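Local coordinates for protein alkaline phosphatase (Stenotrophomonas maltophilia R551-3, PDB 5JK4) that probably binds phosphate in the periplasm as a PstS-family solute-binding protein, and may have alkaline phosphatase activity, at residues P93-T97 with F336-T340; P226-L232 with A333-I337; E248-T254 with P279-Y283; N290-G294 with F309-Y314. All blocks are in the same frame, centred on the assembly; numbering follows the deposited sequence.

Contact 1. Residues P93-T97 with F336-T340; sequences PSVAT and FIPLT
Residues 93-97 belong to strand 89-98; the extended loop 336-340, which joins helices 328-333 and 341-352, runs against them, the end-to-end directions lying 145° apart. The register pairs Val95 with Pro338, Ala96 with Ile337 and Thr97 with Phe336. A single antiparallel bridge, the hydrogen-bonded pair Ala96-Ile337 (CA to CA 4.8 Å), holds the backbones together: Ala96 N donates to Ile337 O at 2.9 Å and Ile337 N to Ala96 O at 2.9 Å. Just before it, Ser94 (psi -55°) and Val95 form a classic beta bulge opposite Thr289 of strand 286-294. The loop thus pairs with an outer strand of the three-stranded sheet of this periplasmic binding protein. Thr340 takes the N-cap position of helix 341-352.

Ala96 is small enough for its CB to meet Ile337 CB at 3.8 Å. Val95 CG2 rests 3.8 Å from Phe336 CB, and the Phe336 ring (chi1 m) brings CE1 edge-on to Thr97 OG1 at 3.4 Å. Leu339, in the m,t rotamer, reaches back along the strand: its CD2 lies 4.2 Å from Pro93 CB and its CG 3.4 Å from Ser94 O. The CB of Ser94 points away from the loop, and its OG hydrogen-bonds Tyr16 and His313; Pro93 O bonds Tyr314. The polar bonding between the segments is two backbone hydrogen bonds, while valine, phenylalanine and leucine suit the buried space around them.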
# COMPACT_ATOMS: atom_id res chain seq x y z
N PRO A 93 -1.25 9.48 -3.06
CA PRO A 93 -1.67 8.70 -1.90
C PRO A 93 -3.19 8.75 -1.81
O PRO A 93 -3.83 9.73 -2.18
CB PRO A 93 -1.01 9.44 -0.73
CG PRO A 93 -0.97 10.90 -1.20
CD PRO A 93 -0.76 10.82 -2.69
N SER A 94 -3.77 7.66 -1.30
CA SER A 94 -5.20 7.55 -1.10
C SER A 94 -5.59 7.61 0.37
O SER A 94 -6.44 8.43 0.76
CB SER A 94 -5.66 6.23 -1.70
OG SER A 94 -7.02 6.02 -1.41
N VAL A 95 -5.00 6.73 1.18
CA VAL A 95 -5.14 6.72 2.63
C VAL A 95 -3.81 6.23 3.17
O VAL A 95 -2.99 5.67 2.44
CB VAL A 95 -6.30 5.81 3.14
CG1 VAL A 95 -7.62 6.21 2.51
CG2 VAL A 95 -6.00 4.32 2.88
N ALA A 96 -3.58 6.42 4.46
CA ALA A 96 -2.47 5.78 5.14
C ALA A 96 -2.97 4.55 5.88
O ALA A 96 -4.16 4.41 6.18
CB ALA A 96 -1.73 6.75 6.07
N THR A 97 -2.04 3.63 6.15
CA THR A 97 -2.37 2.34 6.73
C THR A 97 -1.22 1.84 7.59
O THR A 97 -0.05 2.09 7.30
CB THR A 97 -2.69 1.31 5.62
OG1 THR A 97 -3.17 0.09 6.20
CG2 THR A 97 -1.47 1.04 4.72
N PHE A 336 -8.36 2.57 8.42
CA PHE A 336 -7.30 3.33 7.77
C PHE A 336 -7.21 4.73 8.36
O PHE A 336 -8.01 5.14 9.20
CB PHE A 336 -7.52 3.37 6.26
CG PHE A 336 -7.49 2.02 5.62
CD1 PHE A 336 -6.42 1.17 5.80
CD2 PHE A 336 -8.55 1.60 4.83
CE1 PHE A 336 -6.41 -0.09 5.19
CE2 PHE A 336 -8.54 0.36 4.22
CZ PHE A 336 -7.48 -0.49 4.40
N ILE A 337 -6.21 5.47 7.90
CA ILE A 337 -5.85 6.79 8.41
C ILE A 337 -6.09 7.80 7.30
O ILE A 337 -5.47 7.71 6.23
CB ILE A 337 -4.38 6.82 8.86
CG1 ILE A 337 -4.13 5.76 9.95
CG2 ILE A 337 -3.99 8.21 9.32
CD1 ILE A 337 -2.67 5.44 10.16
N PRO A 338 -6.97 8.78 7.50
CA PRO A 338 -7.20 9.80 6.47
C PRO A 338 -5.95 10.62 6.18
O PRO A 338 -5.10 10.84 7.04
CB PRO A 338 -8.29 10.68 7.10
CG PRO A 338 -9.02 9.76 8.06
CD PRO A 338 -7.91 8.91 8.63
N LEU A 339 -5.88 11.11 4.95
CA LEU A 339 -4.84 12.05 4.57
C LEU A 339 -5.04 13.39 5.28
O LEU A 339 -6.17 13.81 5.56
CB LEU A 339 -4.87 12.31 3.07
CG LEU A 339 -4.75 11.06 2.19
CD1 LEU A 339 -4.74 11.49 0.75
CD2 LEU A 339 -3.53 10.25 2.51
N THR A 340 -3.94 14.07 5.53
CA THR A 340 -4.02 15.39 6.13
C THR A 340 -4.59 16.41 5.14
O THR A 340 -4.57 16.23 3.91
CB THR A 340 -2.66 15.87 6.59
OG1 THR A 340 -1.84 16.09 5.44
CG2 THR A 340 -2.00 14.87 7.55

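Contact 2. Residues P226-L232 with A333-I337; sequences PDVIPSL and AHKFI
One lysine ammonium reaches across the contact to several carbonyl oxygens. Lys335 NZ donates to Asp227 O and to Ile229 O, both at 3.0 Å, and to water 1 at 2.8 Å, which in turn donates to Pro230 O at 2.9 Å. Asp227 OD1 is 4.4 Å from Lys335 NZ, too far for a salt bridge. Two carbonyls of the type I turn 226-229 (Ile229 N to Pro226 O, 3.1 Å) and, through water 1, that of Pro230 just after it face the ammonium.

Lys335, with positive phi (71°), is the C-prime residue of a Schellman motif ending helix 328-333 (Phe336 N to Ile331 O, Lys335 N to Arg332 O). Its CB points toward the turn. With chi1 to chi4 m, t, t, p, its chain lies extended before NZ bends at the tip; CD passes 3.3 Å from Pro226 O and 3.7 Å from Leu232 CD1, so the long aliphatic part is used as well as the charge. His334 CA lies 5.1 Å from Asp227 CA. His334 ND1 donates to Asp227 OD2 at 2.7 Å, a His-carboxylate hydrogen bond made at the ring edge, with Asp227 chi1 t. Phe336 CE1 packs 3.9 Å from Pro226 CG.

Within the PBP-type fold this structural packing ties a helix C-terminus to the loop between strands 220-221 and 240-241. His334 NE2 also bonds Asp21, helix 13-16 packs on Phe336 through Leu15, and Pro226 leans on Thr97 of strand 89-98.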
# COMPACT_ATOMS: atom_id res chain seq x y z
N PRO A 226 -4.89 -3.69 8.02
CA PRO A 226 -5.76 -3.74 9.20
C PRO A 226 -7.23 -4.00 8.92
O PRO A 226 -7.95 -4.43 9.83
CB PRO A 226 -5.56 -2.36 9.83
CG PRO A 226 -5.25 -1.47 8.64
CD PRO A 226 -4.38 -2.33 7.77
N ASP A 227 -7.72 -3.71 7.72
CA ASP A 227 -9.17 -3.74 7.49
C ASP A 227 -9.74 -5.14 7.76
O ASP A 227 -10.82 -5.27 8.37
CB ASP A 227 -9.45 -3.22 6.07
CG ASP A 227 -10.91 -2.83 5.82
OD1 ASP A 227 -11.74 -2.84 6.75
OD2 ASP A 227 -11.19 -2.48 4.64
N VAL A 228 -9.04 -6.21 7.36
CA VAL A 228 -9.56 -7.57 7.53
C VAL A 228 -9.46 -8.09 8.96
O VAL A 228 -10.05 -9.13 9.29
CB VAL A 228 -8.87 -8.58 6.58
CG1 VAL A 228 -7.49 -8.98 7.09
CG2 VAL A 228 -9.75 -9.81 6.37
N ILE A 229 -8.69 -7.42 9.80
CA ILE A 229 -8.50 -7.89 11.17
C ILE A 229 -9.81 -7.71 11.92
O ILE A 229 -10.34 -6.59 11.96
CB ILE A 229 -7.38 -7.10 11.85
CG1 ILE A 229 -6.03 -7.31 11.17
CG2 ILE A 229 -7.30 -7.48 13.33
CD1 ILE A 229 -5.52 -8.74 11.22
N PRO A 230 -10.34 -8.74 12.57
CA PRO A 230 -11.59 -8.54 13.31
C PRO A 230 -11.43 -7.59 14.48
O PRO A 230 -12.31 -6.74 14.70
CB PRO A 230 -12.03 -9.96 13.69
CG PRO A 230 -10.89 -10.83 13.47
CD PRO A 230 -9.92 -10.15 12.55
N SER A 231 -10.33 -7.69 15.22
CA SER A 231 -10.04 -6.76 16.32
C SER A 231 -8.55 -6.41 16.35
O SER A 231 -7.71 -7.29 16.61
CB SER A 231 -10.43 -7.36 17.66
OG SER A 231 -9.95 -6.50 18.67
N LEU A 232 -8.23 -5.13 16.14
CA LEU A 232 -6.84 -4.66 16.21
C LEU A 232 -6.30 -4.65 17.62
O LEU A 232 -5.08 -4.54 17.80
CB LEU A 232 -6.72 -3.24 15.65
CG LEU A 232 -7.00 -3.10 14.15
CD1 LEU A 232 -6.94 -1.63 13.78
CD2 LEU A 232 -6.02 -3.91 13.30
N ALA A 333 -13.69 3.77 9.24
CA ALA A 333 -14.46 2.55 9.45
C ALA A 333 -13.74 1.34 8.89
O ALA A 333 -13.93 0.22 9.38
CB ALA A 333 -15.85 2.70 8.83
N HIS A 334 -12.92 1.53 7.87
CA HIS A 334 -12.09 0.49 7.29
C HIS A 334 -10.72 0.40 7.94
O HIS A 334 -9.84 -0.29 7.41
CB HIS A 334 -12.01 0.68 5.77
CG HIS A 334 -13.28 0.27 5.09
ND1 HIS A 334 -13.44 -0.98 4.55
CD2 HIS A 334 -14.47 0.90 4.95
CE1 HIS A 334 -14.67 -1.09 4.06
NE2 HIS A 334 -15.31 0.04 4.29
N LYS A 335 -10.54 1.05 9.08
CA LYS A 335 -9.35 0.93 9.91
C LYS A 335 -8.13 1.59 9.29
O LYS A 335 -7.01 1.26 9.65
CB LYS A 335 -9.08 -0.51 10.34
CG LYS A 335 -10.29 -1.21 10.94
CD LYS A 335 -9.89 -2.48 11.68
CE LYS A 335 -11.08 -3.32 12.10
NZ LYS A 335 -11.66 -4.13 10.97
N PHE A 336 -8.36 2.57 8.42
CA PHE A 336 -7.30 3.33 7.77
C PHE A 336 -7.21 4.73 8.36
O PHE A 336 -8.01 5.14 9.20
CB PHE A 336 -7.52 3.37 6.26
CG PHE A 336 -7.49 2.02 5.62
CD1 PHE A 336 -6.42 1.17 5.80
CD2 PHE A 336 -8.55 1.60 4.83
CE1 PHE A 336 -6.41 -0.09 5.19
CE2 PHE A 336 -8.54 0.36 4.22
CZ PHE A 336 -7.48 -0.49 4.40
N ILE A 337 -6.21 5.47 7.90
CA ILE A 337 -5.85 6.79 8.41
C ILE A 337 -6.09 7.80 7.30
O ILE A 337 -5.47 7.71 6.23
CB ILE A 337 -4.38 6.82 8.86
CG1 ILE A 337 -4.13 5.76 9.95
CG2 ILE A 337 -3.99 8.21 9.32
CD1 ILE A 337 -2.67 5.44 10.16
O HOH W 1 -13.61 -5.51 12.45

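Contact 3. Residues E248-T254 with P279-Y283; sequences EVSVQAT and PSAGY
Direct backbone bonding between these two loops rests on Tyr283 N, which donates to Glu248 O at 2.9 Å in a nearly straight bond (N-H...O 176°). The CA register is Val249-Tyr283 4.5 Å, Ser250-Gly282 4.8 Å and Ala253-Pro279 5.7 Å. Water 2 accepts from Ser250 N (2.8 Å) and donates to Ala281 O (2.7 Å) and Tyr283 O (2.8 Å); water 4 accepts from Ser280 N (2.8 Å) and donates to Ala253 O (2.7 Å).

The loops lie after strand 240-241 and before strand 286-294. Within 248-254, a type I turn from Val251 to Thr254 is braced by an ST motif, Ser250 OG accepting from Ala253 N at 3.0 Å; separately, Thr254 OG1 donates to Ser250 O at 2.7 Å. At Gly282 (phi 80°) a CB would clash with Ser250 N.

Among apolar contacts, the short side chains of Ala253 and Ala281 (CB to CB 4.1 Å) let the loops come close, and Val249 CG2 meets Tyr283 CB at 4.1 Å. The CB of Tyr283 points toward 248-254, but the ring runs on past it, and OH bonds Val99 O.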
# COMPACT_ATOMS: atom_id res chain seq x y z
N GLU A 248 -2.47 2.61 16.65
CA GLU A 248 -1.76 3.65 17.38
C GLU A 248 -0.61 4.23 16.56
O GLU A 248 0.42 4.61 17.12
CB GLU A 248 -1.27 3.12 18.73
CG GLU A 248 -2.36 2.57 19.63
CD GLU A 248 -1.82 2.17 20.99
OE1 GLU A 248 -1.54 0.97 21.22
OE2 GLU A 248 -1.65 3.07 21.83
N VAL A 249 -0.77 4.32 15.24
CA VAL A 249 0.19 5.06 14.43
C VAL A 249 0.13 6.52 14.85
O VAL A 249 -0.94 7.06 15.13
CB VAL A 249 -0.16 4.91 12.94
CG1 VAL A 249 0.72 5.81 12.07
CG2 VAL A 249 -0.02 3.44 12.50
N SER A 250 1.30 7.17 14.91
CA SER A 250 1.39 8.60 15.18
C SER A 250 1.32 9.36 13.86
O SER A 250 2.26 9.33 13.07
CB SER A 250 2.72 8.92 15.85
OG SER A 250 2.92 10.33 15.88
N VAL A 251 0.20 10.05 13.63
CA VAL A 251 0.08 10.87 12.43
C VAL A 251 1.14 11.97 12.44
O VAL A 251 1.71 12.30 11.39
CB VAL A 251 -1.36 11.41 12.30
CG1 VAL A 251 -1.47 12.48 11.21
CG2 VAL A 251 -2.31 10.25 12.00
N GLN A 252 1.45 12.52 13.61
CA GLN A 252 2.49 13.54 13.70
C GLN A 252 3.84 13.01 13.21
O GLN A 252 4.54 13.69 12.46
CB GLN A 252 2.59 14.05 15.13
CG GLN A 252 3.67 15.11 15.33
CD GLN A 252 5.04 14.51 15.65
OE1 GLN A 252 5.15 13.59 16.48
NE2 GLN A 252 6.07 15.01 15.00
N ALA A 253 4.21 11.80 13.62
CA ALA A 253 5.52 11.25 13.30
C ALA A 253 5.57 10.57 11.93
O ALA A 253 6.64 10.08 11.53
CB ALA A 253 5.95 10.26 14.39
N THR A 254 4.45 10.53 11.21
CA THR A 254 4.41 9.90 9.89
C THR A 254 3.90 10.92 8.87
O THR A 254 4.69 11.66 8.29
CB THR A 254 3.57 8.61 9.91
OG1 THR A 254 2.24 8.87 10.37
CG2 THR A 254 4.21 7.54 10.80
N PRO A 279 9.37 5.41 12.02
CA PRO A 279 8.77 6.58 12.68
C PRO A 279 9.30 6.80 14.09
O PRO A 279 9.52 5.85 14.85
CB PRO A 279 7.27 6.24 12.68
CG PRO A 279 7.10 5.23 11.59
CD PRO A 279 8.36 4.43 11.60
N SER A 280 9.44 8.08 14.45
CA SER A 280 10.02 8.44 15.74
C SER A 280 9.10 8.18 16.92
O SER A 280 9.57 8.19 18.06
CB SER A 280 10.41 9.92 15.75
OG SER A 280 9.29 10.75 15.50
N ALA A 281 7.81 7.95 16.68
CA ALA A 281 6.85 7.66 17.74
C ALA A 281 5.74 6.80 17.17
O ALA A 281 5.51 6.80 15.96
CB ALA A 281 6.22 8.95 18.29
N GLY A 282 5.05 6.08 18.05
CA GLY A 282 3.85 5.35 17.69
C GLY A 282 4.12 4.01 17.02
O GLY A 282 5.27 3.59 16.81
N TYR A 283 3.03 3.35 16.65
CA TYR A 283 3.13 2.05 15.99
C TYR A 283 3.96 2.21 14.72
O TYR A 283 3.67 3.09 13.91
CB TYR A 283 1.75 1.53 15.62
CG TYR A 283 1.79 0.14 15.04
CD1 TYR A 283 1.80 -0.98 15.86
CD2 TYR A 283 1.79 -0.06 13.66
CE1 TYR A 283 1.83 -2.25 15.34
CE2 TYR A 283 1.82 -1.34 13.13
CZ TYR A 283 1.84 -2.43 13.97
OH TYR A 283 1.85 -3.72 13.50
O HOH W 2 3.69 5.87 14.13
O HOH W 3 7.98 12.19 17.51
O HOH W 4 9.16 10.09 12.48

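Contact 4. Residues N290-G294 with F309-Y314; sequences NFVFG and FLTRHY
Strand 290-294 and the last turn of helix 300-313 run nearly antiparallel, their short axes 156° apart (signed crossing -156°) and 13.1 Å at closest approach. The backbones are far apart, with Phe291 CA and Leu310 CA the nearest such pair at 10.4 Å, so large side chains bridge the space. Phe291 and Phe293, two residues apart on the strand, both have chi1 m and point their CB toward the helix; Phe309, with chi1 t, projects back to meet both, closest to Phe291. Phe309 CE2 comes 3.6 Å from Phe291 CE2, and Phe309 CD2 4.2 Å from Phe293 CZ. The edge of Phe309 abuts the face of Phe291, offset from its centre, in an offset edge-to-face pair with centroids 5.5 Å apart and planes at 89°.

This is sheet-to-helix packing: the central strand 286-294 of an antiparallel three-stranded sheet receives the helix that follows it in the chain. The pocket for the Phe291 ring is bounded by Phe309, His313 and Tyr314, with the ring of Tyr16 stacked on it. At its rim His313 CD2 lies 4.1 Å from Phe291 CE2, and Tyr314 OH, just past the helix, 3.6 Å from Phe291 CD2. Leu310 (m,t) supplies a branched end beside Phe293, its CD2 3.9 Å from Phe293 CE2, and also meets Phe351 of helix 341-352. Tyr314 OH hydrogen-bonds Pro93 O, while His313 bonds Asn327 through ND1 and Ser94 through NE2.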
# COMPACT_ATOMS: atom_id res chain seq x y z
N ASN A 290 -1.94 3.89 -2.49
CA ASN A 290 -1.94 4.92 -3.52
C ASN A 290 -2.82 4.54 -4.69
O ASN A 290 -3.20 3.39 -4.87
CB ASN A 290 -0.53 5.11 -4.03
CG ASN A 290 0.46 5.18 -2.90
OD1 ASN A 290 0.28 5.95 -1.96
ND2 ASN A 290 1.48 4.34 -2.96
N PHE A 291 -3.15 5.55 -5.49
CA PHE A 291 -3.75 5.35 -6.80
C PHE A 291 -2.75 5.71 -7.87
O PHE A 291 -1.96 6.66 -7.71
CB PHE A 291 -4.96 6.24 -7.02
CG PHE A 291 -6.18 5.88 -6.21
CD1 PHE A 291 -6.82 4.67 -6.42
CD2 PHE A 291 -6.70 6.76 -5.28
CE1 PHE A 291 -7.96 4.33 -5.70
CE2 PHE A 291 -7.84 6.42 -4.55
CZ PHE A 291 -8.46 5.20 -4.77
N VAL A 292 -2.84 5.00 -8.99
CA VAL A 292 -2.21 5.40 -10.24
C VAL A 292 -3.33 5.62 -11.26
O VAL A 292 -4.14 4.72 -11.50
CB VAL A 292 -1.21 4.35 -10.74
CG1 VAL A 292 -0.52 4.83 -12.00
CG2 VAL A 292 -0.17 4.05 -9.66
N PHE A 293 -3.37 6.83 -11.83
CA PHE A 293 -4.33 7.21 -12.86
C PHE A 293 -3.53 7.70 -14.07
O PHE A 293 -2.34 8.01 -13.97
CB PHE A 293 -5.24 8.37 -12.39
CG PHE A 293 -6.28 8.00 -11.36
CD1 PHE A 293 -7.44 7.34 -11.74
CD2 PHE A 293 -6.09 8.31 -10.02
CE1 PHE A 293 -8.40 7.00 -10.79
CE2 PHE A 293 -7.05 7.97 -9.08
CZ PHE A 293 -8.21 7.31 -9.46
N GLY A 294 -4.18 7.81 -15.22
CA GLY A 294 -3.64 8.64 -16.27
C GLY A 294 -3.97 10.10 -16.03
O GLY A 294 -5.00 10.42 -15.45
N PHE A 309 -14.42 11.78 -8.77
CA PHE A 309 -13.98 10.99 -7.63
C PHE A 309 -12.90 11.73 -6.84
O PHE A 309 -12.95 11.79 -5.61
CB PHE A 309 -13.49 9.61 -8.09
CG PHE A 309 -12.77 8.87 -7.01
CD1 PHE A 309 -13.45 8.43 -5.88
CD2 PHE A 309 -11.40 8.69 -7.07
CE1 PHE A 309 -12.77 7.81 -4.84
CE2 PHE A 309 -10.73 8.06 -6.05
CZ PHE A 309 -11.42 7.63 -4.93
N LEU A 310 -11.91 12.29 -7.54
CA LEU A 310 -10.85 13.01 -6.85
C LEU A 310 -11.40 14.18 -6.05
O LEU A 310 -10.93 14.46 -4.94
CB LEU A 310 -9.79 13.50 -7.84
CG LEU A 310 -9.04 12.45 -8.65
CD1 LEU A 310 -8.01 13.11 -9.55
CD2 LEU A 310 -8.38 11.43 -7.75
N THR A 311 -12.38 14.90 -6.61
CA THR A 311 -12.94 16.05 -5.93
C THR A 311 -13.60 15.65 -4.61
O THR A 311 -13.56 16.42 -3.64
CB THR A 311 -13.93 16.76 -6.86
OG1 THR A 311 -13.25 17.29 -8.00
CG2 THR A 311 -14.67 17.87 -6.16
N ARG A 312 -14.20 14.46 -4.55
CA ARG A 312 -14.79 13.98 -3.31
C ARG A 312 -13.72 13.43 -2.36
O ARG A 312 -13.65 13.83 -1.19
CB ARG A 312 -15.85 12.90 -3.58
CG ARG A 312 -16.44 12.41 -2.27
CD ARG A 312 -17.69 11.58 -2.38
NE ARG A 312 -18.08 11.09 -1.05
CZ ARG A 312 -18.90 11.72 -0.21
NH1 ARG A 312 -19.44 12.89 -0.54
NH2 ARG A 312 -19.17 11.18 0.97
N HIS A 313 -12.89 12.51 -2.84
CA HIS A 313 -11.95 11.82 -1.95
C HIS A 313 -10.90 12.77 -1.38
O HIS A 313 -10.44 12.57 -0.24
CB HIS A 313 -11.27 10.68 -2.71
CG HIS A 313 -10.54 9.71 -1.84
ND1 HIS A 313 -11.12 9.10 -0.75
CD2 HIS A 313 -9.27 9.24 -1.91
CE1 HIS A 313 -10.23 8.30 -0.18
NE2 HIS A 313 -9.11 8.36 -0.87
N TYR A 314 -10.52 13.80 -2.14
CA TYR A 314 -9.56 14.80 -1.71
C TYR A 314 -10.23 16.14 -1.41
O TYR A 314 -9.57 17.18 -1.41
CB TYR A 314 -8.44 14.95 -2.76
CG TYR A 314 -7.75 13.62 -3.01
CD1 TYR A 314 -6.66 13.22 -2.24
CD2 TYR A 314 -8.22 12.75 -3.98
CE1 TYR A 314 -6.06 12.00 -2.45
CE2 TYR A 314 -7.62 11.53 -4.19
CZ TYR A 314 -6.55 11.14 -3.43
OH TYR A 314 -6.01 9.91 -3.67

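Contacts 1, 2 and 4 are buried. Contacts 1 and 4 reach neighbouring strands of one sheet, 89-98 and 286-294, and touch through hydrogen bonds between the end of helix 300-313 and strand 89-98. Yet contact 4 is aromatic packing with no hydrogen bond across it, whereas contact 1 pairs backbones. Contact 2 shares Phe336 and Ile337 with contact 1 but relies on charged and imidazole side chains capturing polar partners. Contact 3, its centre about 17 Å from that of the chain, is partly exposed, and water joins its loops; it meets contact 1 through Ile337, packed against Val249 and Val251. Contacts 3 and 4 stay about 12 Å apart at nearest atoms.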